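Local coordinates for inclusion membrane protein A (Chlamydia trachomatis, PDB 6E7E), which probably drives homotypic fusion of chlamydial inclusions as a SNARE-like inclusion membrane protein, of which this chain is the largely helical soluble domain, at residues A[6-9]-A[10-14]; A[33-36]-A[37-40]; A[111-114]-A[115-119]; A[130-133]-A[134-137]; A[149-152]-A[153-157]. The protein carries 2 engineered substitutions. All coordinates share one frame; numbering follows the deposited sequence.

All five contacts lie within single helices, between residues up to four apart, and each has a buried and a solvent-facing side. Contacts 1 and 2 share helix 4-38, their centres about 39 Å apart; contacts 4 and 5 share helix 125-165, about 29 Å apart; contact 3 lies on the short helix 110-119. Contacts 2 and 3 touch, Glu38 forming a salt bridge with Arg115, so the chemistry there ties two helices together. Charged pairs within one helix mark contacts 1, 3 and 4, contact 5 relies on hydroxyl and amide groups, and contact 2 has a leucine-phenylalanine pair on one flank and a water bridge on another. Leucines, isoleucines, a valine and a phenylalanine fill the buried sides.

Contact 1. Residues A[6-9]-A[10-14]; sequences HLYQ and DLQRE
Gln9 and Arg13 meet one turn apart: the backbone O of Gln9 sits 4.2 Å above the centre of one face of the Arg13 guanidinium. Arg13 reaches this pose because its chain leaves with CG anti to the backbone N and then bends at chi3 (-52°), folding back along the helix. The turn exposes the edge of the guanidinium to Asp10, and NH1 of Arg13 donates to OD1 of Asp10 at 2.9 Å in a salt bridge. NH1 approaches on the anti side of OD1, 31° out of the carboxylate plane, while the oxygen stays close to the guanidinium plane. The bond is thus made at the edge, and the peptide oxygen merely lies over one face. Asp10 in turn leans over the preceding turn, its CG 3.3 Å from O of His6, and its OD2 comes within 3.9 Å of CD2 of Leu7, the two side chains meeting at a slant. On the neighbouring flank the extended Gln12 is joined to the main chain by a water that donates to O of Gln9 at 2.8 Å and to OE1 of Gln12 at 2.9 Å, a suitable use for an amide at the surface. Leu7 and Leu11 are buried instead: Leu7 packs on Gln87, Leu11 on Phe67 and Leu70, while the ring of Tyr8 stacks with that of Tyr74. Below them run i to i+4 backbone bonds such as Leu11 N to Leu7 O, 2.9 Å. This is an amphipathic alpha-helix of a helical bundle, with an i to i+3 Asp-Arg salt bridge on its polar side.

Contact 2. Residues A[33-36]-A[37-40]; sequences LHLS and KEFA
The apolar part of this turn is the pairing of Leu35 with Phe39, four residues on. The leucine methyl CD1 lies 3.7 Å from CE1 of Phe39, the two side chains set at an angle to each other, and both are buried: Leu35 packs on Ala111 and Ser50, Phe39 on Leu46 and Ala118. The phenyl ring also turns an edge to the main chain, with O of Leu35 near its plane and 3.5 Å from CD1 of Phe39. A branched aliphatic chain and a flat ring suit this side, where helices 44-57 and 110-119 close over the long helix 4-38.

The backbone supplies regular bonds, Glu38 N to His34 O at 2.9 Å and Phe39 N to Leu35 O at 3.0 Å, the latter clearly bent at the hydrogen (142°).

Polar side chains line the other flanks. Glu38, with CG beside its own backbone N (chi1 -74°), folds back over the previous turn, so that its CG sits 3.2 Å from O of His34 and its OE2 3.6 Å from CB of His34, close to the plane of the imidazole. On another flank a single water links two residues, donating to OG of Ser36 at 2.8 Å and accepting from NZ of Lys37 at 2.9 Å; serine is short enough to be buried yet polar enough to hold it.

The Glu38 carboxylate lies close to the carbonyl oxygen of His34, which offers it no donor; the salt bridge from its OE1 to Arg115 probably offsets part of its charge and links helices 4-38 and 110-119.

Contact 3. Residues A[111-114]-A[115-119]; sequences AEEV and RRLAH
Glu113 and Arg116 form an i to i+3 salt bridge on the outer side of the short helix 110-119. The two chains run side by side, and the arginine grips side-on with two nitrogens, one for each carboxylate oxygen. NE of Arg116 donates to OE1 of Glu113 at 2.8 Å and NH2 of Arg116 to OE2 of Glu113 at 2.9 Å. Both oxygens are met on their syn sides and lie in or close to the guanidinium plane, but the nitrogens stand well out of the carboxylate plane, consistent with the 33° twist between the two flat groups. A bend at chi2 in Glu113 (62°) and one at chi3 in Arg116 (72°) bring them level, and the paired bonds limit rotation of either group.

Arg115 points elsewhere, stretched out from CG to NE toward helix 4-38. Glu112 lies near its NH1, but the modelled positions of those two atoms are doubtful. Small Ala111 suits the same crowded side, touching Glu31. Backbone bonds such as Leu117 N to Glu113 O (2.9 Å) complete the turn, and Leu117 sets its CD2 3.8 Å from OE2 of Glu113.

Contact 4. Residues A[130-133]-A[134-137]; sequences ELKT and IRDS
Arg135 curls back over Lys132 because of its torsions: CG stands anti to the backbone N (chi1 172°) and the chain then bends at chi3 (65°), carrying the guanidinium beside the preceding turn of the long bundle helix 125-165. Lys132, extended beyond CG, runs alongside in the same direction. Its backbone end and first methylenes lie over one face of the guanidinium, with CB of Lys132 3.7 Å from NH2 of Arg135, so an apolar stem rather than a charge meets that face. The charged ends part: NZ of Lys132 is 6.3 Å from NH1 of Arg135, and each is matched by its own acid on helix 44-57, Asp45 for the lysine and Asp52 for the arginine.

Asp136 occupies the guanidinium edge. Both NE and NH2 of Arg135 donate to the same oxygen, OD1 of Asp136, at 3.0 Å each, on its syn side and from one face of the carboxylate plane, NE standing 34° out of it and NH2 somewhat less. Two donors converging on a single acceptor, together with the outside acid on NH1, fix the guanidinium against rotation. Asp136 leans back until its CG is 3.2 Å from O of Lys132, and its backbone N bonds that same oxygen at 3.0 Å.

The buried flank is largely apolar, though OG of Ser137 bonds to Glu103. Ile134 is buried against Leu110 and Phe106, and Leu131 against Leu46 and Phe53. Glu130 runs beside Ile134 and lends it its aliphatic part: CG of Glu130 is 4.0 Å from CD1 of Ile134, whose CG1 rests 3.4 Å from O of Glu130.

Contact 5. Residues A[149-152]-A[153-157]; sequences SKTL and TSQIA
Ile156 N bonds Leu152 O at 2.8 Å across one turn of helix 125-165, almost straight at the hydrogen (174°). Ser154 then gives Lys150 two hydrogen bonds, the intrahelical motif in which a hydroxyl as well as an amide serves the carbonyl four residues back. N of Ser154 reaches O of Lys150 at 3.0 Å and OG of Ser154, the longer bond, at 3.3 Å, from opposite faces of the carbonyl plane. The hydroxyl can do so because chi1 (-66°) places OG beside its own backbone N, a short polar group suited to an exposed position.

Further out, the Gln155 side chain folds back beside Thr151, the two pointing the same way, and brings NE2 of Gln155 to 3.7 Å from the methyl CG2 of Thr151. The threonine hydroxyl is used elsewhere, bonding to O of Gln147. OE1 of Gln155 meets CD2 of Leu152 at 3.8 Å, so both ends of the amide rest against methyl groups.

On the buried side of the helix, Leu152 packs on Phe67 and Ile156 on Leu70, both from helix 65-73, while the OG of Ser149 bonds to N of Gly66. The two aliphatic chains just meet, CD2 of Leu152 lying 4.4 Å from CD1 of Ile156.

Contact 1. Residues A[6-9]-A[10-14]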
loop_
_atom_site.group_PDB
_atom_site.type_symbol
_atom_site.label_atom_id
_atom_site.label_comp_id
_atom_site.label_asym_id
_atom_site.label_seq_id
_atom_site.Cartn_x
_atom_site.Cartn_y
_atom_site.Cartn_z
ATOM N N HIS A 6 -23.087 -0.524 -6.289
ATOM C CA HIS A 6 -22.645 0.024 -4.985
ATOM C C HIS A 6 -21.268 -0.503 -4.625
ATOM O O HIS A 6 -20.443 0.263 -4.093
ATOM C CB HIS A 6 -23.655 -0.243 -3.872
ATOM C CG HIS A 6 -24.861 0.610 -4.007
ATOM N ND1 HIS A 6 -25.036 1.764 -3.262
ATOM C CD2 HIS A 6 -25.919 0.511 -4.835
ATOM C CE1 HIS A 6 -26.165 2.341 -3.626
ATOM N NE2 HIS A 6 -26.732 1.584 -4.589
ATOM N N LEU A 7 -20.999 -1.751 -4.902
ATOM C CA LEU A 7 -19.649 -2.284 -4.651
ATOM C C LEU A 7 -18.645 -1.619 -5.582
ATOM O O LEU A 7 -17.515 -1.349 -5.138
ATOM C CB LEU A 7 -19.645 -3.800 -4.824
ATOM C CG LEU A 7 -20.466 -4.558 -3.788
ATOM C CD1 LEU A 7 -20.403 -6.041 -4.036
ATOM C CD2 LEU A 7 -19.987 -4.265 -2.372
ATOM N N TYR A 8 -19.021 -1.332 -6.829
ATOM C CA TYR A 8 -18.141 -0.560 -7.738
ATOM C C TYR A 8 -17.832 0.811 -7.134
ATOM O O TYR A 8 -16.670 1.236 -7.134
ATOM C CB TYR A 8 -18.790 -0.454 -9.115
ATOM C CG TYR A 8 -18.164 0.566 -10.018
ATOM C CD1 TYR A 8 -16.974 0.308 -10.674
ATOM C CD2 TYR A 8 -18.710 1.831 -10.140
ATOM C CE1 TYR A 8 -16.367 1.265 -11.473
ATOM C CE2 TYR A 8 -18.109 2.795 -10.927
ATOM C CZ TYR A 8 -16.930 2.518 -11.594
ATOM O OH TYR A 8 -16.328 3.451 -12.387
ATOM N N GLN A 9 -18.837 1.494 -6.618
ATOM C CA GLN A 9 -18.614 2.831 -6.020
ATOM C C GLN A 9 -17.734 2.710 -4.773
ATOM O O GLN A 9 -16.865 3.587 -4.556
ATOM C CB GLN A 9 -19.942 3.488 -5.720
ATOM C CG GLN A 9 -20.666 3.885 -6.980
ATOM C CD GLN A 9 -22.123 4.207 -6.790
ATOM O OE1 GLN A 9 -22.751 4.025 -5.732
ATOM N NE2 GLN A 9 -22.664 4.724 -7.860
ATOM N N ASP A 10 -17.909 1.675 -3.966
ATOM C CA ASP A 10 -17.031 1.461 -2.784
ATOM C C ASP A 10 -15.600 1.235 -3.241
ATOM O O ASP A 10 -14.675 1.792 -2.675
ATOM C CB ASP A 10 -17.493 0.237 -1.995
ATOM C CG ASP A 10 -18.765 0.393 -1.217
ATOM O OD1 ASP A 10 -19.144 1.532 -0.977
ATOM O OD2 ASP A 10 -19.364 -0.661 -0.897
ATOM N N LEU A 11 -15.443 0.406 -4.255
ATOM C CA LEU A 11 -14.092 0.122 -4.752
ATOM C C LEU A 11 -13.479 1.379 -5.361
ATOM O O LEU A 11 -12.275 1.595 -5.207
ATOM C CB LEU A 11 -14.137 -1.026 -5.741
ATOM C CG LEU A 11 -12.779 -1.506 -6.212
ATOM C CD1 LEU A 11 -11.900 -2.009 -5.058
ATOM C CD2 LEU A 11 -12.948 -2.578 -7.256
ATOM N N GLN A 12 -14.256 2.174 -6.068
ATOM C CA GLN A 12 -13.743 3.420 -6.655
ATOM C C GLN A 12 -13.136 4.290 -5.555
ATOM O O GLN A 12 -12.038 4.834 -5.707
ATOM C CB GLN A 12 -14.872 4.124 -7.353
ATOM C CG GLN A 12 -14.529 5.455 -7.972
ATOM C CD GLN A 12 -15.772 6.119 -8.516
ATOM O OE1 GLN A 12 -16.850 6.101 -7.922
ATOM N NE2 GLN A 12 -15.629 6.698 -9.689
ATOM N N ARG A 13 -13.857 4.404 -4.452
ATOM C CA ARG A 13 -13.379 5.213 -3.314
ATOM C C ARG A 13 -12.095 4.619 -2.747
ATOM O O ARG A 13 -11.127 5.352 -2.487
ATOM C CB ARG A 13 -14.481 5.232 -2.254
ATOM C CG ARG A 13 -14.172 5.930 -0.940
ATOM C CD ARG A 13 -15.253 5.617 0.125
ATOM N NE ARG A 13 -16.604 5.883 -0.376
ATOM C CZ ARG A 13 -17.609 5.013 -0.554
ATOM N NH1 ARG A 13 -17.522 3.749 -0.168
ATOM N NH2 ARG A 13 -18.737 5.439 -1.112
ATOM N N GLU A 14 -12.062 3.315 -2.520
ATOM C CA GLU A 14 -10.867 2.722 -1.902
ATOM C C GLU A 14 -9.681 2.755 -2.857
ATOM O O GLU A 14 -8.567 2.959 -2.384
ATOM C CB GLU A 14 -11.174 1.306 -1.438
ATOM C CG GLU A 14 -12.252 1.222 -0.371
ATOM C CD GLU A 14 -12.086 2.193 0.789
ATOM O OE1 GLU A 14 -11.014 2.209 1.382
ATOM O OE2 GLU A 14 -13.028 2.946 1.092
HETATM O O HOH W 1 -16.951 6.310 -4.994
#

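Contact 2. Residues A[33-36]-A[37-40]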
loop_
_atom_site.group_PDB
_atom_site.type_symbol
_atom_site.label_atom_id
_atom_site.label_comp_id
_atom_site.label_asym_id
_atom_site.label_seq_id
_atom_site.Cartn_x
_atom_site.Cartn_y
_atom_site.Cartn_z
ATOM N N LEU A 33 15.273 7.111 2.254
ATOM C CA LEU A 33 16.533 6.909 1.514
ATOM C C LEU A 33 17.513 8.023 1.881
ATOM O O LEU A 33 18.670 7.771 2.200
ATOM C CB LEU A 33 16.279 6.908 0.014
ATOM C CG LEU A 33 17.526 6.724 -0.836
ATOM C CD1 LEU A 33 18.197 5.391 -0.542
ATOM C CD2 LEU A 33 17.126 6.792 -2.297
ATOM N N HIS A 34 17.054 9.262 1.831
ATOM C CA HIS A 34 17.894 10.401 2.263
ATOM C C HIS A 34 18.411 10.163 3.682
ATOM O O HIS A 34 19.597 10.299 3.929
ATOM C CB HIS A 34 17.108 11.705 2.197
ATOM C CG HIS A 34 17.084 12.371 0.865
ATOM N ND1 HIS A 34 16.197 12.181 -0.185
ATOM C CD2 HIS A 34 17.916 13.349 0.457
ATOM C CE1 HIS A 34 16.519 13.044 -1.147
ATOM N NE2 HIS A 34 17.570 13.733 -0.781
ATOM N N LEU A 35 17.517 9.862 4.607
ATOM C CA LEU A 35 17.880 9.722 6.029
ATOM C C LEU A 35 18.915 8.610 6.182
ATOM O O LEU A 35 19.852 8.740 6.971
ATOM C CB LEU A 35 16.628 9.468 6.866
ATOM C CG LEU A 35 16.762 9.758 8.354
ATOM C CD1 LEU A 35 16.828 11.251 8.599
ATOM C CD2 LEU A 35 15.570 9.151 9.095
ATOM N N SER A 36 18.725 7.520 5.467
ATOM C CA SER A 36 19.629 6.370 5.545
ATOM C C SER A 36 21.059 6.805 5.197
ATOM O O SER A 36 22.000 6.423 5.883
ATOM C CB SER A 36 19.136 5.230 4.703
ATOM O OG SER A 36 20.011 4.157 4.820
ATOM N N LYS A 37 21.206 7.595 4.152
ATOM C CA LYS A 37 22.544 8.019 3.702
ATOM C C LYS A 37 23.090 9.098 4.627
ATOM O O LYS A 37 24.273 9.070 4.945
ATOM C CB LYS A 37 22.466 8.541 2.277
ATOM C CG LYS A 37 22.007 7.506 1.278
ATOM C CD LYS A 37 22.772 6.212 1.337
ATOM C CE LYS A 37 22.375 5.236 0.259
ATOM N NZ LYS A 37 22.844 3.870 0.554
ATOM N N GLU A 38 22.253 10.014 5.064
ATOM C CA GLU A 38 22.681 11.109 5.956
ATOM C C GLU A 38 23.278 10.536 7.240
ATOM O O GLU A 38 24.205 11.130 7.765
ATOM C CB GLU A 38 21.483 11.981 6.309
ATOM C CG GLU A 38 21.002 12.895 5.214
ATOM C CD GLU A 38 19.648 13.488 5.551
ATOM O OE1 GLU A 38 19.404 13.690 6.785
ATOM O OE2 GLU A 38 18.863 13.766 4.599
ATOM N N PHE A 39 22.711 9.449 7.744
ATOM C CA PHE A 39 23.044 8.885 9.066
ATOM C C PHE A 39 23.922 7.646 8.987
ATOM O O PHE A 39 24.256 7.073 10.016
ATOM C CB PHE A 39 21.786 8.672 9.897
ATOM C CG PHE A 39 21.270 9.962 10.470
ATOM C CD1 PHE A 39 20.418 10.789 9.754
ATOM C CD2 PHE A 39 21.689 10.373 11.723
ATOM C CE1 PHE A 39 20.021 12.012 10.263
ATOM C CE2 PHE A 39 21.273 11.588 12.230
ATOM C CZ PHE A 39 20.446 12.406 11.502
ATOM N N ALA A 40 24.369 7.276 7.805
ATOM C CA ALA A 40 25.131 6.026 7.631
ATOM C C ALA A 40 26.353 6.031 8.548
ATOM O O ALA A 40 26.680 4.965 9.067
ATOM C CB ALA A 40 25.523 5.853 6.196
HETATM O O HOH W 2 20.758 3.087 2.397
#

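Contact 3. Residues A[111-114]-A[115-119]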
loop_
_atom_site.group_PDB
_atom_site.type_symbol
_atom_site.label_atom_id
_atom_site.label_comp_id
_atom_site.label_asym_id
_atom_site.label_seq_id
_atom_site.Cartn_x
_atom_site.Cartn_y
_atom_site.Cartn_z
ATOM N N ALA A 111 11.067 11.483 10.223
ATOM C CA ALA A 111 12.400 11.721 9.648
ATOM C C ALA A 111 12.889 13.110 10.077
ATOM O O ALA A 111 14.049 13.272 10.471
ATOM C CB ALA A 111 12.369 11.597 8.146
ATOM N N GLU A 112 12.110 14.145 9.858
ATOM C CA GLU A 112 12.545 15.497 10.294
ATOM C C GLU A 112 12.603 15.537 11.824
ATOM O O GLU A 112 13.468 16.246 12.355
ATOM C CB GLU A 112 11.601 16.577 9.759
ATOM C CG GLU A 112 11.600 16.707 8.244
ATOM C CD GLU A 112 12.887 17.310 7.713
ATOM O OE1 GLU A 112 13.410 18.251 8.345
ATOM O OE2 GLU A 112 13.375 16.842 6.662
ATOM N N GLU A 113 11.906 14.828 12.624
ATOM C CA GLU A 113 12.114 14.815 14.079
ATOM C C GLU A 113 13.482 14.211 14.399
ATOM O O GLU A 113 14.188 14.742 15.259
ATOM C CB GLU A 113 10.977 14.136 14.815
ATOM C CG GLU A 113 11.172 14.112 16.319
ATOM C CD GLU A 113 11.244 15.440 17.056
ATOM O OE1 GLU A 113 11.037 16.504 16.425
ATOM O OE2 GLU A 113 11.472 15.404 18.282
ATOM N N VAL A 114 13.885 13.132 13.746
ATOM C CA VAL A 114 15.230 12.562 13.946
ATOM C C VAL A 114 16.280 13.603 13.594
ATOM O O VAL A 114 17.257 13.754 14.335
ATOM C CB VAL A 114 15.402 11.318 13.075
ATOM C CG1 VAL A 114 16.851 10.953 12.878
ATOM C CG2 VAL A 114 14.618 10.161 13.647
ATOM N N ARG A 115 16.110 14.285 12.469
ATOM C CA ARG A 115 17.116 15.314 12.081
ATOM C C ARG A 115 17.195 16.416 13.151
ATOM O O ARG A 115 18.310 16.822 13.500
ATOM C CB ARG A 115 16.828 15.897 10.701
ATOM C CG ARG A 115 16.983 14.878 9.579
ATOM C CD ARG A 115 16.610 15.606 8.312
ATOM N NE ARG A 115 16.720 14.733 7.170
ATOM C CZ ARG A 115 15.747 14.420 6.344
ATOM N NH1 ARG A 115 14.528 14.901 6.516
ATOM N NH2 ARG A 115 15.983 13.551 5.378
ATOM N N ARG A 116 16.062 16.814 13.676
ATOM C CA ARG A 116 15.975 17.865 14.708
ATOM C C ARG A 116 16.703 17.392 15.963
ATOM O O ARG A 116 17.520 18.151 16.516
ATOM C CB ARG A 116 14.515 18.213 15.014
ATOM C CG ARG A 116 14.326 19.444 15.890
ATOM C CD ARG A 116 12.915 19.644 16.398
ATOM N NE ARG A 116 12.602 18.657 17.401
ATOM C CZ ARG A 116 13.062 18.665 18.644
ATOM N NH1 ARG A 116 13.774 19.690 19.095
ATOM N NH2 ARG A 116 12.749 17.677 19.462
ATOM N N LEU A 117 16.416 16.182 16.419
ATOM C CA LEU A 117 17.081 15.629 17.607
ATOM C C LEU A 117 18.595 15.555 17.392
ATOM O O LEU A 117 19.360 15.957 18.274
ATOM C CB LEU A 117 16.517 14.257 17.904
ATOM C CG LEU A 117 15.068 14.233 18.365
ATOM C CD1 LEU A 117 14.552 12.809 18.364
ATOM C CD2 LEU A 117 14.899 14.863 19.739
ATOM N N ALA A 118 19.033 15.036 16.257
ATOM C CA ALA A 118 20.470 14.856 15.991
ATOM C C ALA A 118 21.158 16.217 15.973
ATOM O O ALA A 118 22.259 16.364 16.540
ATOM C CB ALA A 118 20.678 14.137 14.691
ATOM N N HIS A 119 20.545 17.218 15.365
ATOM C CA HIS A 119 21.159 18.563 15.253
ATOM C C HIS A 119 21.343 19.150 16.659
ATOM O O HIS A 119 22.258 19.958 16.827
ATOM C CB HIS A 119 20.319 19.463 14.351
ATOM C CG HIS A 119 20.830 20.854 14.262
ATOM N ND1 HIS A 119 20.223 21.902 14.925
ATOM C CD2 HIS A 119 21.918 21.367 13.653
ATOM C CE1 HIS A 119 20.894 23.014 14.701
ATOM N NE2 HIS A 119 21.939 22.711 13.918
#

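Contact 4. Residues A[130-133]-A[134-137]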
loop_
_atom_site.group_PDB
_atom_site.type_symbol
_atom_site.label_atom_id
_atom_site.label_comp_id
_atom_site.label_asym_id
_atom_site.label_seq_id
_atom_site.Cartn_x
_atom_site.Cartn_y
_atom_site.Cartn_z
ATOM N N GLU A 130 10.575 3.584 17.653
ATOM C CA GLU A 130 9.279 3.888 17.036
ATOM C C GLU A 130 9.329 3.536 15.551
ATOM O O GLU A 130 8.354 2.962 15.019
ATOM C CB GLU A 130 8.934 5.348 17.248
ATOM C CG GLU A 130 7.574 5.683 16.712
ATOM C CD GLU A 130 7.092 7.084 17.017
ATOM O OE1 GLU A 130 7.920 7.909 17.429
ATOM O OE2 GLU A 130 5.883 7.341 16.860
ATOM N N LEU A 131 10.404 3.867 14.880
ATOM C CA LEU A 131 10.545 3.580 13.450
ATOM C C LEU A 131 10.506 2.076 13.210
ATOM O O LEU A 131 9.854 1.627 12.256
ATOM C CB LEU A 131 11.818 4.205 12.895
ATOM C CG LEU A 131 11.735 5.708 12.704
ATOM C CD1 LEU A 131 13.133 6.257 12.440
ATOM C CD2 LEU A 131 10.801 6.061 11.566
ATOM N N LYS A 132 11.195 1.297 14.024
ATOM C CA LYS A 132 11.179 -0.157 13.836
ATOM C C LYS A 132 9.763 -0.697 14.027
ATOM O O LYS A 132 9.339 -1.621 13.297
ATOM C CB LYS A 132 12.103 -0.850 14.816
ATOM C CG LYS A 132 13.578 -0.650 14.549
ATOM C CD LYS A 132 14.411 -1.246 15.635
ATOM C CE LYS A 132 15.891 -1.013 15.446
ATOM N NZ LYS A 132 16.639 -1.345 16.685
ATOM N N THR A 133 9.024 -0.134 14.975
ATOM C CA THR A 133 7.650 -0.604 15.253
ATOM C C THR A 133 6.748 -0.275 14.062
ATOM O O THR A 133 5.932 -1.139 13.649
ATOM C CB THR A 133 7.187 0.019 16.573
ATOM O OG1 THR A 133 8.095 -0.333 17.621
ATOM C CG2 THR A 133 5.791 -0.413 16.948
ATOM N N ILE A 134 6.831 0.924 13.536
ATOM C CA ILE A 134 6.026 1.298 12.354
ATOM C C ILE A 134 6.440 0.461 11.150
ATOM O O ILE A 134 5.572 0.008 10.397
ATOM C CB ILE A 134 6.135 2.801 12.066
ATOM C CG1 ILE A 134 5.531 3.593 13.220
ATOM C CG2 ILE A 134 5.474 3.122 10.737
ATOM C CD1 ILE A 134 5.910 5.038 13.186
ATOM N N ARG A 135 7.736 0.256 10.930
ATOM C CA ARG A 135 8.192 -0.605 9.824
ATOM C C ARG A 135 7.517 -1.965 9.929
ATOM O O ARG A 135 7.010 -2.477 8.908
ATOM C CB ARG A 135 9.705 -0.747 9.909
ATOM C CG ARG A 135 10.311 -1.770 8.957
ATOM C CD ARG A 135 11.649 -2.285 9.474
ATOM N NE ARG A 135 11.544 -3.038 10.717
ATOM C CZ ARG A 135 12.534 -3.282 11.576
ATOM N NH1 ARG A 135 13.785 -2.959 11.278
ATOM N NH2 ARG A 135 12.285 -3.889 12.719
ATOM N N ASP A 136 7.517 -2.551 11.110
ATOM C CA ASP A 136 6.919 -3.897 11.272
ATOM C C ASP A 136 5.417 -3.876 10.972
ATOM O O ASP A 136 4.906 -4.774 10.294
ATOM C CB ASP A 136 7.163 -4.417 12.677
ATOM C CG ASP A 136 8.601 -4.707 13.037
ATOM O OD1 ASP A 136 9.460 -4.690 12.123
ATOM O OD2 ASP A 136 8.833 -4.943 14.239
ATOM N N SER A 137 4.721 -2.843 11.422
ATOM C CA SER A 137 3.277 -2.716 11.197
ATOM C C SER A 137 2.993 -2.540 9.707
ATOM O O SER A 137 2.082 -3.191 9.165
ATOM C CB SER A 137 2.756 -1.580 12.002
ATOM O OG SER A 137 1.366 -1.509 11.837
#

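Contact 5. Residues A[149-152]-A[153-157]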
loop_
_atom_site.group_PDB
_atom_site.type_symbol
_atom_site.label_atom_id
_atom_site.label_comp_id
_atom_site.label_asym_id
_atom_site.label_seq_id
_atom_site.Cartn_x
_atom_site.Cartn_y
_atom_site.Cartn_z
ATOM N N SER A 149 -4.738 -8.569 -3.360
ATOM C CA SER A 149 -4.543 -7.982 -4.698
ATOM C C SER A 149 -4.073 -9.047 -5.684
ATOM O O SER A 149 -4.604 -9.099 -6.803
ATOM C CB SER A 149 -3.539 -6.875 -4.597
ATOM O OG SER A 149 -3.229 -6.349 -5.861
ATOM N N LYS A 150 -3.090 -9.833 -5.297
ATOM C CA LYS A 150 -2.524 -10.824 -6.220
ATOM C C LYS A 150 -3.576 -11.869 -6.579
ATOM O O LYS A 150 -3.642 -12.310 -7.731
ATOM C CB LYS A 150 -1.306 -11.481 -5.585
ATOM C CG LYS A 150 -0.066 -10.619 -5.703
ATOM C CD LYS A 150 0.708 -10.827 -6.985
ATOM C CE LYS A 150 1.931 -9.938 -7.068
ATOM N NZ LYS A 150 2.636 -10.105 -8.359
ATOM N N THR A 151 -4.384 -12.273 -5.611
ATOM C CA THR A 151 -5.479 -13.211 -5.871
ATOM C C THR A 151 -6.393 -12.620 -6.956
ATOM O O THR A 151 -6.726 -13.293 -7.939
ATOM C CB THR A 151 -6.225 -13.529 -4.578
ATOM O OG1 THR A 151 -5.353 -14.248 -3.716
ATOM C CG2 THR A 151 -7.460 -14.347 -4.838
ATOM N N LEU A 152 -6.813 -11.375 -6.756
ATOM C CA LEU A 152 -7.698 -10.724 -7.731
ATOM C C LEU A 152 -7.032 -10.599 -9.084
ATOM O O LEU A 152 -7.725 -10.876 -10.101
ATOM C CB LEU A 152 -8.057 -9.344 -7.234
ATOM C CG LEU A 152 -9.396 -9.183 -6.574
ATOM C CD1 LEU A 152 -9.515 -7.736 -6.167
ATOM C CD2 LEU A 152 -10.546 -9.605 -7.486
ATOM N N THR A 153 -5.763 -10.263 -9.161
ATOM C CA THR A 153 -5.088 -10.144 -10.459
ATOM C C THR A 153 -5.208 -11.486 -11.158
ATOM O O THR A 153 -5.472 -11.490 -12.358
ATOM C CB THR A 153 -3.633 -9.715 -10.250
ATOM O OG1 THR A 153 -3.625 -8.353 -9.846
ATOM C CG2 THR A 153 -2.797 -9.927 -11.497
ATOM N N SER A 154 -4.967 -12.582 -10.449
ATOM C CA SER A 154 -4.973 -13.907 -11.091
ATOM C C SER A 154 -6.367 -14.195 -11.638
ATOM O O SER A 154 -6.530 -14.724 -12.762
ATOM C CB SER A 154 -4.568 -14.994 -10.125
ATOM O OG SER A 154 -3.206 -14.859 -9.709
ATOM N N GLN A 155 -7.383 -13.931 -10.846
ATOM C CA GLN A 155 -8.775 -14.228 -11.228
ATOM C C GLN A 155 -9.222 -13.383 -12.421
ATOM O O GLN A 155 -9.887 -13.894 -13.343
ATOM C CB GLN A 155 -9.689 -14.024 -10.035
ATOM C CG GLN A 155 -9.433 -14.994 -8.906
ATOM C CD GLN A 155 -10.044 -14.537 -7.611
ATOM O OE1 GLN A 155 -10.127 -13.329 -7.330
ATOM N NE2 GLN A 155 -10.364 -15.522 -6.776
ATOM N N ILE A 156 -8.947 -12.094 -12.360
ATOM C CA ILE A 156 -9.318 -11.191 -13.466
ATOM C C ILE A 156 -8.578 -11.613 -14.728
ATOM O O ILE A 156 -9.194 -11.604 -15.800
ATOM C CB ILE A 156 -8.986 -9.730 -13.110
ATOM C CG1 ILE A 156 -9.816 -9.255 -11.930
ATOM C CG2 ILE A 156 -9.153 -8.836 -14.321
ATOM C CD1 ILE A 156 -9.313 -7.987 -11.346
ATOM N N ALA A 157 -7.279 -11.885 -14.635
ATOM C CA ALA A 157 -6.493 -12.191 -15.839
ATOM C C ALA A 157 -7.110 -13.417 -16.516
ATOM O O ALA A 157 -7.232 -13.433 -17.742
ATOM C CB ALA A 157 -5.046 -12.435 -15.497
#